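Local coordinates for protein iminosuccinate reductase (Paracoccus denitrificans, PDB 6RQA) that catalyses the NADH-dependent reduction of iminosuccinate to L-aspartate, regenerating the amino donor of the beta-hydroxyaspartate cycle, at residues V60-I65 against T242-K247; G90-N95 against L101-S106; S187-T192 against L198-V203. All blocks are in the same frame, centred on the assembly; numbering follows the deposited sequence.

Contact 1: residues V60-I65 against T242-K247; sequences VVREAI and TDTKGK. With NAD (nicotinamide-adenine-dinucleotide), chain C.
Arg62 spans the gap between two distant backbones almost alone: its CA lies 10.2 Å from the CA of Thr244, yet its guanidinium reaches the loop. The chain leaves strand 55-64 with CG anti to the backbone N (chi1 -159°) and stays extended to NE, a reach that suits a long arginine. At the tip, NH2 meets the carbonyl O of Asp243 at 2.8 Å (N-H...O 152°), the oxygen lying at the guanidinium edge near its plane. NH1 adds a weak bond to Thr244 OG1, obliquely placed.

The same loop grips the cofactor. Asp243 turns its carboxylate to the NAD ribose: OD2 accepts a bond from O2D of NAD at 2.7 Å, while the syn lone pair of OD1 receives Lys247 NZ in a 3.0 Å salt bridge. That NZ also donates to O3D of NAD at 3.1 Å, so acid and base share the ribose diol. The type II turn from Thr244 to Lys247 folds the chain back, with Gly246 adopting a positive phi, so that Lys247 lies beside Asp243. An asparagine in place of Asp243 would probably leave Lys247 without its charge partner and weaken the hold on the ribose.

Because Arg62 binds the backbone of the residue whose carboxylate holds the ribose, it probably acts as a second-shell tether that helps to position the loop for NAD.

Contact 2: residues G90-N95 against L101-S106; sequences GGYWPN and LINHQS
Gly91 and Gln105 form the firmly knit part of this contact, an antiparallel hydrogen-bonded pair: Gly91 N donates to Gln105 O at 2.6 Å, nearly along the C=O axis, and Gln105 N returns a bond to Gly91 O. Next to them the chains close to 4.2 Å between the CA atoms of Gly90 and Ser106. A beta carbon on Gly90 would run into Gln105 O, and the backbone angles of both glycines would also press one against the preceding carbonyl, so glycine fits both places, Gly90 for lack of space as well as for its backbone angles. A third bond, Trp93 N to Asn103 O (2.8 Å, 175°), carries the pairing past the strand ends. Here Asn103 is wedged between the Tyr92 ring and the Trp93 carbonyl, its CB 3.5 Å from Tyr92 CE1 and its amide steeply turned to that ring; ND2 gives Tyr92 OH only a weak bond.

The side chains of Tyr92 and His104 share one face of the sheet and are less enclosed. A chi1 of -174° carries the Tyr92 ring away from its own N, and its CD1 edge meets the face of His104 in a T-shaped pair, centroids 4.9 Å apart and planes at 62°. Farther out, Pro94 and the exposed Ile102 turn away.

On the side facing the second subunit, Trp93 is buried: its NE1 is hydrogen-bonded to Pro113 O of the second subunit, and Gln105 packs on Thr115 of that subunit.

The antiparallel pairing of consecutive strands 84-92 and 104-111 makes a beta hairpin. His104 touches NAD and Ser106 lies near Lys88, the proton donor/acceptor by similarity; it is the loop end of this hairpin that borders the cofactor site.

Contact 3: residues S187-T192 against L198-V203; sequences SRLADT and LPFEAV
A chi1 of 176° sets the Phe200 ring opposite the backbone N, and a chi2 of 81° turns it to present one flat face to Leu189 and Ala190 on the neighbouring helix. This is the helix-to-strand packing of a beta-alpha-beta unit, strand 175-179, helix 186-195 and strand 200-202, at the edge of the Rossmann-type parallel sheet that binds NAD.

Across the ring the two helix residues work at opposite ends: Leu189 CB lies 3.7 Å from Phe200 CE1, and Ala190 CB equally far from Phe200 CD2. Alanine suits its position because a single methyl lets the aromatic face come down on the helix backbone itself. Leucine's CB holds the far end of the ring, while the Leu189 side chain also packs on Ser160 and Met164 of helix 158-170; Phe200 in turn touches Val176 of the adjacent strand. No hydrogen bond crosses the contact, so apolar fit holds helix to strand. The next strand residue, Glu201, points the other way and forms salt bridges with Lys175 and Arg207.

Over the centre of the Phe200 ring sits the backbone N of Ala190, 4.1 Å above its plane.

Overall arrangement
Contact 1 closes the longest loop, and contacts 2 and 3 follow one another inside it. Contacts 1 and 2 lie close, their centres about 13 Å apart and their nearest atoms about 5 Å. Both draw on the mixed sheet, through strand 55-64 and the hairpin 84-92/104-111, and both touch the second subunit. Contact 3 stands apart, its centre about 31 Å from that of contact 1 and about 27 Å from that of contact 2, on the edge strand 200-202 of the parallel sheet. Contact 1 ties the two sheets together, since loop 242-247 follows strand 235-239 of the parallel one. NAD meets both contact 1 and contact 2, whereas contact 3 builds the nucleotide-binding fold farther out.

Contact 1: residues V60-I65 against T242-K247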
loop_
_atom_site.group_PDB
_atom_site.type_symbol
_atom_site.label_atom_id
_atom_site.label_comp_id
_atom_site.label_asym_id
_atom_site.label_seq_id
_atom_site.Cartn_x
_atom_site.Cartn_y
_atom_site.Cartn_z
ATOM N N VAL A 60 6.943 -0.782 -5.035
ATOM C CA VAL A 60 6.037 -1.899 -4.791
ATOM C C VAL A 60 6.278 -2.457 -3.395
ATOM O O VAL A 60 7.419 -2.731 -3.008
ATOM C CB VAL A 60 6.219 -2.988 -5.860
ATOM C CG1 VAL A 60 5.345 -4.195 -5.543
ATOM C CG2 VAL A 60 5.894 -2.436 -7.239
ATOM N N VAL A 61 5.201 -2.618 -2.635
ATOM C CA VAL A 61 5.231 -3.378 -1.391
ATOM C C VAL A 61 4.809 -4.807 -1.705
ATOM O O VAL A 61 3.828 -5.028 -2.424
ATOM C CB VAL A 61 4.312 -2.748 -0.333
ATOM C CG1 VAL A 61 4.285 -3.603 0.929
ATOM C CG2 VAL A 61 4.769 -1.340 -0.007
ATOM N N ARG A 62 5.559 -5.775 -1.185
ATOM C CA ARG A 62 5.257 -7.186 -1.419
ATOM C C ARG A 62 5.763 -7.962 -0.213
ATOM O O ARG A 62 6.977 -8.107 -0.034
ATOM C CB ARG A 62 5.901 -7.683 -2.709
ATOM C CG ARG A 62 5.256 -8.932 -3.283
ATOM C CD ARG A 62 5.895 -9.332 -4.606
ATOM N NE ARG A 62 5.132 -10.376 -5.285
ATOM C CZ ARG A 62 5.500 -10.949 -6.427
ATOM N NH1 ARG A 62 4.741 -11.890 -6.972
ATOM N NH2 ARG A 62 6.628 -10.585 -7.022
ATOM N N GLU A 63 4.840 -8.456 0.607
ATOM C CA GLU A 63 5.172 -9.065 1.885
ATOM C C GLU A 63 4.629 -10.485 1.965
ATOM O O GLU A 63 3.483 -10.747 1.588
ATOM C CB GLU A 63 4.611 -8.233 3.043
ATOM C CG GLU A 63 5.178 -6.826 3.120
ATOM C CD GLU A 63 6.633 -6.812 3.537
ATOM O OE1 GLU A 63 6.986 -7.553 4.479
ATOM O OE2 GLU A 63 7.424 -6.070 2.919
ATOM N N ALA A 64 5.464 -11.397 2.457
ATOM C CA ALA A 64 5.020 -12.738 2.833
ATOM C C ALA A 64 4.604 -12.663 4.296
ATOM O O ALA A 64 5.424 -12.795 5.207
ATOM C CB ALA A 64 6.120 -13.766 2.600
ATOM N N ILE A 65 3.307 -12.434 4.523
ATOM C CA ILE A 65 2.798 -12.177 5.865
ATOM C C ILE A 65 2.911 -13.374 6.795
ATOM O O ILE A 65 2.735 -13.219 8.008
ATOM C CB ILE A 65 1.328 -11.717 5.800
ATOM C CG1 ILE A 65 0.441 -12.840 5.261
ATOM C CG2 ILE A 65 1.199 -10.475 4.935
ATOM C CD1 ILE A 65 -1.024 -12.475 5.181
ATOM N N THR A 242 7.404 -14.597 -15.603
ATOM C CA THR A 242 8.352 -14.318 -14.526
ATOM C C THR A 242 8.067 -12.942 -13.938
ATOM O O THR A 242 8.350 -11.916 -14.566
ATOM C CB THR A 242 9.787 -14.405 -15.039
ATOM O OG1 THR A 242 10.030 -15.716 -15.565
ATOM C CG2 THR A 242 10.767 -14.126 -13.910
ATOM N N ASP A 243 7.510 -12.919 -12.723
ATOM C CA ASP A 243 7.242 -11.678 -12.005
ATOM C C ASP A 243 7.724 -11.750 -10.560
ATOM O O ASP A 243 7.263 -10.974 -9.718
ATOM C CB ASP A 243 5.750 -11.337 -12.046
ATOM C CG ASP A 243 4.882 -12.433 -11.454
ATOM O OD1 ASP A 243 5.416 -13.515 -11.127
ATOM O OD2 ASP A 243 3.661 -12.211 -11.316
ATOM N N THR A 244 8.639 -12.670 -10.260
ATOM C CA THR A 244 9.098 -12.900 -8.901
ATOM C C THR A 244 10.557 -13.323 -8.947
ATOM O O THR A 244 10.959 -14.083 -9.832
ATOM C CB THR A 244 8.250 -13.973 -8.203
ATOM O OG1 THR A 244 6.899 -13.512 -8.079
ATOM C CG2 THR A 244 8.798 -14.293 -6.818
ATOM N N LYS A 245 11.348 -12.810 -8.004
ATOM C CA LYS A 245 12.742 -13.214 -7.879
ATOM C C LYS A 245 12.826 -14.717 -7.645
ATOM O O LYS A 245 12.358 -15.219 -6.619
ATOM C CB LYS A 245 13.423 -12.450 -6.741
ATOM C CG LYS A 245 14.929 -12.651 -6.664
ATOM C CD LYS A 245 15.524 -11.941 -5.452
ATOM C CE LYS A 245 15.238 -10.446 -5.479
ATOM N NZ LYS A 245 15.840 -9.775 -6.665
ATOM N N GLY A 246 13.405 -15.445 -8.602
ATOM C CA GLY A 246 13.520 -16.892 -8.544
ATOM C C GLY A 246 12.845 -17.602 -9.701
ATOM O O GLY A 246 13.245 -18.714 -10.059
ATOM N N LYS A 247 11.823 -16.983 -10.288
ATOM C CA LYS A 247 11.146 -17.565 -11.436
ATOM C C LYS A 247 11.994 -17.407 -12.693
ATOM O O LYS A 247 12.815 -16.493 -12.806
ATOM C CB LYS A 247 9.778 -16.916 -11.645
ATOM C CG LYS A 247 8.733 -17.311 -10.612
ATOM C CD LYS A 247 7.407 -16.618 -10.878
ATOM C CE LYS A 247 6.355 -17.021 -9.857
ATOM N NZ LYS A 247 5.065 -16.311 -10.081
HETATM P PA NAD C . -1.625 -20.963 -13.544
HETATM O O1A NAD C . -0.991 -21.672 -12.379
HETATM O O2A NAD C . -3.038 -20.940 -14.031
HETATM O O5B NAD C . -0.853 -21.859 -14.813
HETATM C C5B NAD C . 0.459 -22.033 -14.443
HETATM C C4B NAD C . 1.185 -22.737 -15.559
HETATM O O4B NAD C . 2.565 -22.756 -15.245
HETATM C C3B NAD C . 0.684 -24.177 -15.522
HETATM O O3B NAD C . -0.400 -24.200 -16.393
HETATM C C2B NAD C . 1.897 -24.944 -16.064
HETATM O O2B NAD C . 1.906 -24.999 -17.450
HETATM C C1B NAD C . 3.103 -24.022 -15.620
HETATM N N9A NAD C . 3.768 -24.550 -14.424
HETATM C C8A NAD C . 3.259 -24.797 -13.135
HETATM N N7A NAD C . 4.179 -25.282 -12.301
HETATM C C5A NAD C . 5.351 -25.356 -13.075
HETATM C C6A NAD C . 6.672 -25.785 -12.780
HETATM N N6A NAD C . 6.971 -26.231 -11.527
HETATM N N1A NAD C . 7.646 -25.752 -13.747
HETATM C C2A NAD C . 7.265 -25.292 -14.980
HETATM N N3A NAD C . 6.061 -24.851 -15.406
HETATM C C4A NAD C . 5.113 -24.902 -14.407
HETATM O O3 NAD C . -0.864 -19.553 -13.379
HETATM P PN NAD C . -1.539 -18.330 -14.132
HETATM O O1N NAD C . -2.001 -18.471 -15.560
HETATM O O2N NAD C . -2.176 -17.639 -12.980
HETATM O O5D NAD C . -0.235 -17.142 -14.386
HETATM C C5D NAD C . 0.901 -17.857 -14.616
HETATM C C4D NAD C . 2.082 -16.936 -14.440
HETATM O O4D NAD C . 1.702 -15.619 -14.893
HETATM C C3D NAD C . 2.353 -16.830 -12.910
HETATM O O3D NAD C . 3.709 -17.053 -12.751
HETATM C C2D NAD C . 1.975 -15.371 -12.591
HETATM O O2D NAD C . 2.836 -14.742 -11.705
HETATM C C1D NAD C . 2.256 -14.733 -13.973
HETATM N N1N NAD C . 1.494 -13.427 -14.089
HETATM C C2N NAD C . 2.165 -12.395 -14.676
HETATM C C3N NAD C . 1.533 -11.161 -14.819
HETATM C C7N NAD C . 2.339 -10.089 -15.474
HETATM O O7N NAD C . 1.896 -8.959 -15.647
HETATM N N7N NAD C . 3.607 -10.433 -15.875
HETATM C C4N NAD C . 0.227 -10.997 -14.358
HETATM C C5N NAD C . -0.433 -12.066 -13.762
HETATM C C6N NAD C . 0.213 -13.300 -13.626
#

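Contact 2: residues G90-N95 against L101-S106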
loop_
_atom_site.group_PDB
_atom_site.type_symbol
_atom_site.label_atom_id
_atom_site.label_comp_id
_atom_site.label_asym_id
_atom_site.label_seq_id
_atom_site.Cartn_x
_atom_site.Cartn_y
_atom_site.Cartn_z
ATOM N N GLY A 90 -3.688 -6.696 -2.637
ATOM C CA GLY A 90 -3.983 -8.114 -2.667
ATOM C C GLY A 90 -2.757 -8.942 -2.981
ATOM O O GLY A 90 -1.631 -8.518 -2.704
ATOM N N GLY A 91 -2.958 -10.123 -3.558
ATOM C CA GLY A 91 -1.839 -10.970 -3.912
ATOM C C GLY A 91 -2.193 -12.418 -4.181
ATOM O O GLY A 91 -3.151 -12.710 -4.905
ATOM N N TYR A 92 -1.429 -13.336 -3.593
ATOM C CA TYR A 92 -1.498 -14.753 -3.933
ATOM C C TYR A 92 -1.699 -15.572 -2.668
ATOM O O TYR A 92 -0.852 -15.548 -1.770
ATOM C CB TYR A 92 -0.225 -15.192 -4.662
ATOM C CG TYR A 92 -0.257 -16.610 -5.183
ATOM C CD1 TYR A 92 -0.877 -16.910 -6.389
ATOM C CD2 TYR A 92 0.342 -17.646 -4.479
ATOM C CE1 TYR A 92 -0.906 -18.202 -6.875
ATOM C CE2 TYR A 92 0.317 -18.942 -4.958
ATOM C CZ TYR A 92 -0.309 -19.214 -6.156
ATOM O OH TYR A 92 -0.337 -20.502 -6.640
ATOM N N TRP A 93 -2.817 -16.296 -2.602
ATOM C CA TRP A 93 -3.081 -17.246 -1.525
ATOM C C TRP A 93 -2.951 -18.661 -2.072
ATOM O O TRP A 93 -3.847 -19.134 -2.789
ATOM C CB TRP A 93 -4.474 -17.024 -0.929
ATOM C CG TRP A 93 -4.489 -16.080 0.236
ATOM C CD1 TRP A 93 -4.782 -16.388 1.533
ATOM C CD2 TRP A 93 -4.188 -14.679 0.214
ATOM N NE1 TRP A 93 -4.689 -15.265 2.318
ATOM C CE2 TRP A 93 -4.327 -14.203 1.533
ATOM C CE3 TRP A 93 -3.820 -13.782 -0.792
ATOM C CZ2 TRP A 93 -4.105 -12.869 1.873
ATOM C CZ3 TRP A 93 -3.601 -12.458 -0.453
ATOM C CH2 TRP A 93 -3.745 -12.015 0.867
ATOM N N PRO A 94 -1.864 -19.377 -1.765
ATOM C CA PRO A 94 -1.635 -20.683 -2.409
ATOM C C PRO A 94 -2.648 -21.752 -2.038
ATOM O O PRO A 94 -2.791 -22.725 -2.787
ATOM C CB PRO A 94 -0.229 -21.072 -1.925
ATOM C CG PRO A 94 0.393 -19.790 -1.455
ATOM C CD PRO A 94 -0.735 -18.970 -0.916
ATOM N N ASN A 95 -3.349 -21.616 -0.915
ATOM C CA ASN A 95 -4.260 -22.649 -0.439
ATOM C C ASN A 95 -5.721 -22.238 -0.569
ATOM O O ASN A 95 -6.585 -22.811 0.101
ATOM C CB ASN A 95 -3.935 -23.006 1.011
ATOM C CG ASN A 95 -2.447 -23.137 1.253
ATOM O OD1 ASN A 95 -1.888 -22.472 2.127
ATOM N ND2 ASN A 95 -1.794 -23.987 0.470
ATOM N N LEU A 101 -11.943 -20.702 -3.816
ATOM C CA LEU A 101 -11.571 -19.420 -4.390
ATOM C C LEU A 101 -10.303 -19.582 -5.215
ATOM O O LEU A 101 -9.487 -20.470 -4.958
ATOM C CB LEU A 101 -11.350 -18.356 -3.303
ATOM C CG LEU A 101 -12.579 -17.922 -2.503
ATOM C CD1 LEU A 101 -12.167 -17.090 -1.306
ATOM C CD2 LEU A 101 -13.533 -17.139 -3.386
ATOM N N ILE A 102 -10.148 -18.717 -6.219
ATOM C CA ILE A 102 -8.908 -18.713 -6.980
ATOM C C ILE A 102 -7.782 -18.158 -6.113
ATOM O O ILE A 102 -8.004 -17.422 -5.144
ATOM C CB ILE A 102 -9.060 -17.915 -8.285
ATOM C CG1 ILE A 102 -9.327 -16.439 -7.993
ATOM C CG2 ILE A 102 -10.189 -18.495 -9.126
ATOM C CD1 ILE A 102 -9.470 -15.588 -9.239
ATOM N N ASN A 103 -6.548 -18.537 -6.457
ATOM C CA ASN A 103 -5.414 -18.172 -5.615
ATOM C C ASN A 103 -5.091 -16.685 -5.709
ATOM O O ASN A 103 -4.657 -16.085 -4.719
ATOM C CB ASN A 103 -4.188 -19.008 -5.988
ATOM C CG ASN A 103 -4.373 -20.487 -5.688
ATOM O OD1 ASN A 103 -5.256 -20.876 -4.923
ATOM N ND2 ASN A 103 -3.530 -21.320 -6.287
ATOM N N HIS A 104 -5.300 -16.077 -6.874
ATOM C CA HIS A 104 -5.018 -14.662 -7.072
ATOM C C HIS A 104 -6.214 -13.831 -6.623
ATOM O O HIS A 104 -7.325 -14.004 -7.136
ATOM C CB HIS A 104 -4.691 -14.379 -8.538
ATOM C CG HIS A 104 -3.370 -14.925 -8.977
ATOM N ND1 HIS A 104 -2.169 -14.380 -8.575
ATOM C CD2 HIS A 104 -3.058 -15.962 -9.790
ATOM C CE1 HIS A 104 -1.175 -15.058 -9.119
ATOM N NE2 HIS A 104 -1.687 -16.024 -9.860
ATOM N N GLN A 105 -5.985 -12.931 -5.670
ATOM C CA GLN A 105 -7.009 -12.020 -5.176
ATOM C C GLN A 105 -6.440 -10.611 -5.161
ATOM O O GLN A 105 -5.355 -10.384 -4.615
ATOM C CB GLN A 105 -7.481 -12.416 -3.773
ATOM C CG GLN A 105 -8.101 -13.801 -3.692
ATOM C CD GLN A 105 -9.412 -13.896 -4.446
ATOM O OE1 GLN A 105 -10.162 -12.924 -4.539
ATOM N NE2 GLN A 105 -9.695 -15.074 -4.990
ATOM N N SER A 106 -7.166 -9.671 -5.761
ATOM C CA SER A 106 -6.697 -8.297 -5.832
ATOM C C SER A 106 -7.892 -7.363 -5.954
ATOM O O SER A 106 -8.991 -7.772 -6.337
ATOM C CB SER A 106 -5.729 -8.091 -7.005
ATOM O OG SER A 106 -6.369 -8.335 -8.244
#

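Contact 3: residues S187-T192 against L198-V203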
loop_
_atom_site.group_PDB
_atom_site.type_symbol
_atom_site.label_atom_id
_atom_site.label_comp_id
_atom_site.label_asym_id
_atom_site.label_seq_id
_atom_site.Cartn_x
_atom_site.Cartn_y
_atom_site.Cartn_z
ATOM N N SER A 187 -5.840 -28.497 -23.652
ATOM C CA SER A 187 -7.211 -28.357 -24.133
ATOM C C SER A 187 -7.713 -26.927 -23.981
ATOM O O SER A 187 -8.586 -26.492 -24.741
ATOM C CB SER A 187 -8.129 -29.326 -23.389
ATOM O OG SER A 187 -8.029 -29.147 -21.987
ATOM N N ARG A 188 -7.177 -26.183 -23.010
ATOM C CA ARG A 188 -7.576 -24.791 -22.837
ATOM C C ARG A 188 -7.102 -23.931 -24.003
ATOM O O ARG A 188 -7.797 -22.994 -24.413
ATOM C CB ARG A 188 -7.035 -24.256 -21.512
ATOM C CG ARG A 188 -7.455 -22.833 -21.186
ATOM C CD ARG A 188 -7.164 -22.505 -19.731
ATOM N NE ARG A 188 -7.421 -21.102 -19.420
ATOM C CZ ARG A 188 -8.589 -20.632 -18.996
ATOM N NH1 ARG A 188 -8.732 -19.339 -18.738
ATOM N NH2 ARG A 188 -9.617 -21.455 -18.829
ATOM N N LEU A 189 -5.924 -24.234 -24.552
ATOM C CA LEU A 189 -5.442 -23.500 -25.718
ATOM C C LEU A 189 -6.240 -23.858 -26.965
ATOM O O LEU A 189 -6.572 -22.980 -27.770
ATOM C CB LEU A 189 -3.955 -23.776 -25.939
ATOM C CG LEU A 189 -2.997 -23.374 -24.816
ATOM C CD1 LEU A 189 -1.556 -23.655 -25.215
ATOM C CD2 LEU A 189 -3.183 -21.908 -24.450
ATOM N N ALA A 190 -6.557 -25.143 -27.145
ATOM C CA ALA A 190 -7.308 -25.558 -28.325
ATOM C C ALA A 190 -8.725 -24.999 -28.306
ATOM O O ALA A 190 -9.239 -24.566 -29.343
ATOM C CB ALA A 190 -7.331 -27.083 -28.423
ATOM N N ASP A 191 -9.368 -24.995 -27.136
ATOM C CA ASP A 191 -10.733 -24.487 -27.038
ATOM C C ASP A 191 -10.803 -23.015 -27.426
ATOM O O ASP A 191 -11.652 -22.614 -28.231
ATOM C CB ASP A 191 -11.273 -24.698 -25.622
ATOM C CG ASP A 191 -11.627 -26.147 -25.342
ATOM O OD1 ASP A 191 -11.489 -26.983 -26.261
ATOM O OD2 ASP A 191 -12.045 -26.449 -24.206
ATOM N N THR A 192 -9.912 -22.193 -26.867
ATOM C CA THR A 192 -9.918 -20.772 -27.198
ATOM C C THR A 192 -9.470 -20.528 -28.634
ATOM O O THR A 192 -9.942 -19.583 -29.275
ATOM C CB THR A 192 -9.033 -19.998 -26.220
ATOM O OG1 THR A 192 -7.702 -20.525 -26.251
ATOM C CG2 THR A 192 -9.584 -20.119 -24.811
ATOM N N LEU A 198 -9.126 -20.256 -35.260
ATOM C CA LEU A 198 -7.743 -20.529 -35.600
ATOM C C LEU A 198 -7.419 -21.991 -35.326
ATOM O O LEU A 198 -7.771 -22.509 -34.256
ATOM C CB LEU A 198 -6.796 -19.625 -34.794
ATOM C CG LEU A 198 -6.871 -18.125 -35.079
ATOM C CD1 LEU A 198 -5.990 -17.353 -34.110
ATOM C CD2 LEU A 198 -6.466 -17.842 -36.513
ATOM N N PRO A 199 -6.758 -22.685 -36.248
ATOM C CA PRO A 199 -6.364 -24.071 -35.982
ATOM C C PRO A 199 -5.248 -24.140 -34.952
ATOM O O PRO A 199 -4.384 -23.262 -34.876
ATOM C CB PRO A 199 -5.893 -24.575 -37.350
ATOM C CG PRO A 199 -5.455 -23.336 -38.067
ATOM C CD PRO A 199 -6.365 -22.241 -37.596
ATOM N N PHE A 200 -5.276 -25.199 -34.148
ATOM C CA PHE A 200 -4.307 -25.399 -33.080
ATOM C C PHE A 200 -3.602 -26.736 -33.253
ATOM O O PHE A 200 -4.207 -27.717 -33.694
ATOM C CB PHE A 200 -4.976 -25.338 -31.702
ATOM C CG PHE A 200 -4.039 -25.621 -30.561
ATOM C CD1 PHE A 200 -3.198 -24.631 -30.077
ATOM C CD2 PHE A 200 -3.999 -26.876 -29.971
ATOM C CE1 PHE A 200 -2.333 -24.887 -29.028
ATOM C CE2 PHE A 200 -3.135 -27.138 -28.922
ATOM C CZ PHE A 200 -2.301 -26.142 -28.449
ATOM N N GLU A 201 -2.318 -26.766 -32.898
ATOM C CA GLU A 201 -1.523 -27.990 -32.921
ATOM C C GLU A 201 -0.595 -27.993 -31.718
ATOM O O GLU A 201 0.262 -27.114 -31.594
ATOM C CB GLU A 201 -0.712 -28.110 -34.215
ATOM C CG GLU A 201 0.346 -29.206 -34.161
ATOM C CD GLU A 201 1.179 -29.288 -35.425
ATOM O OE1 GLU A 201 1.660 -30.394 -35.750
ATOM O OE2 GLU A 201 1.353 -28.249 -36.093
ATOM N N ALA A 202 -0.673 -29.010 -30.871
ATOM C CA ALA A 202 0.263 -29.107 -29.734
ATOM C C ALA A 202 1.631 -29.494 -30.274
ATOM O O ALA A 202 1.676 -30.324 -31.130
ATOM C CB ALA A 202 -0.224 -30.128 -28.759
ATOM N N VAL A 203 2.701 -28.895 -29.781
ATOM C CA VAL A 203 4.058 -29.213 -30.287
ATOM C C VAL A 203 5.049 -29.236 -29.137
ATOM O O VAL A 203 4.658 -29.048 -28.029
ATOM C CB VAL A 203 4.554 -28.199 -31.319
ATOM C CG1 VAL A 203 3.760 -28.240 -32.598
ATOM C CG2 VAL A 203 4.605 -26.807 -30.741
#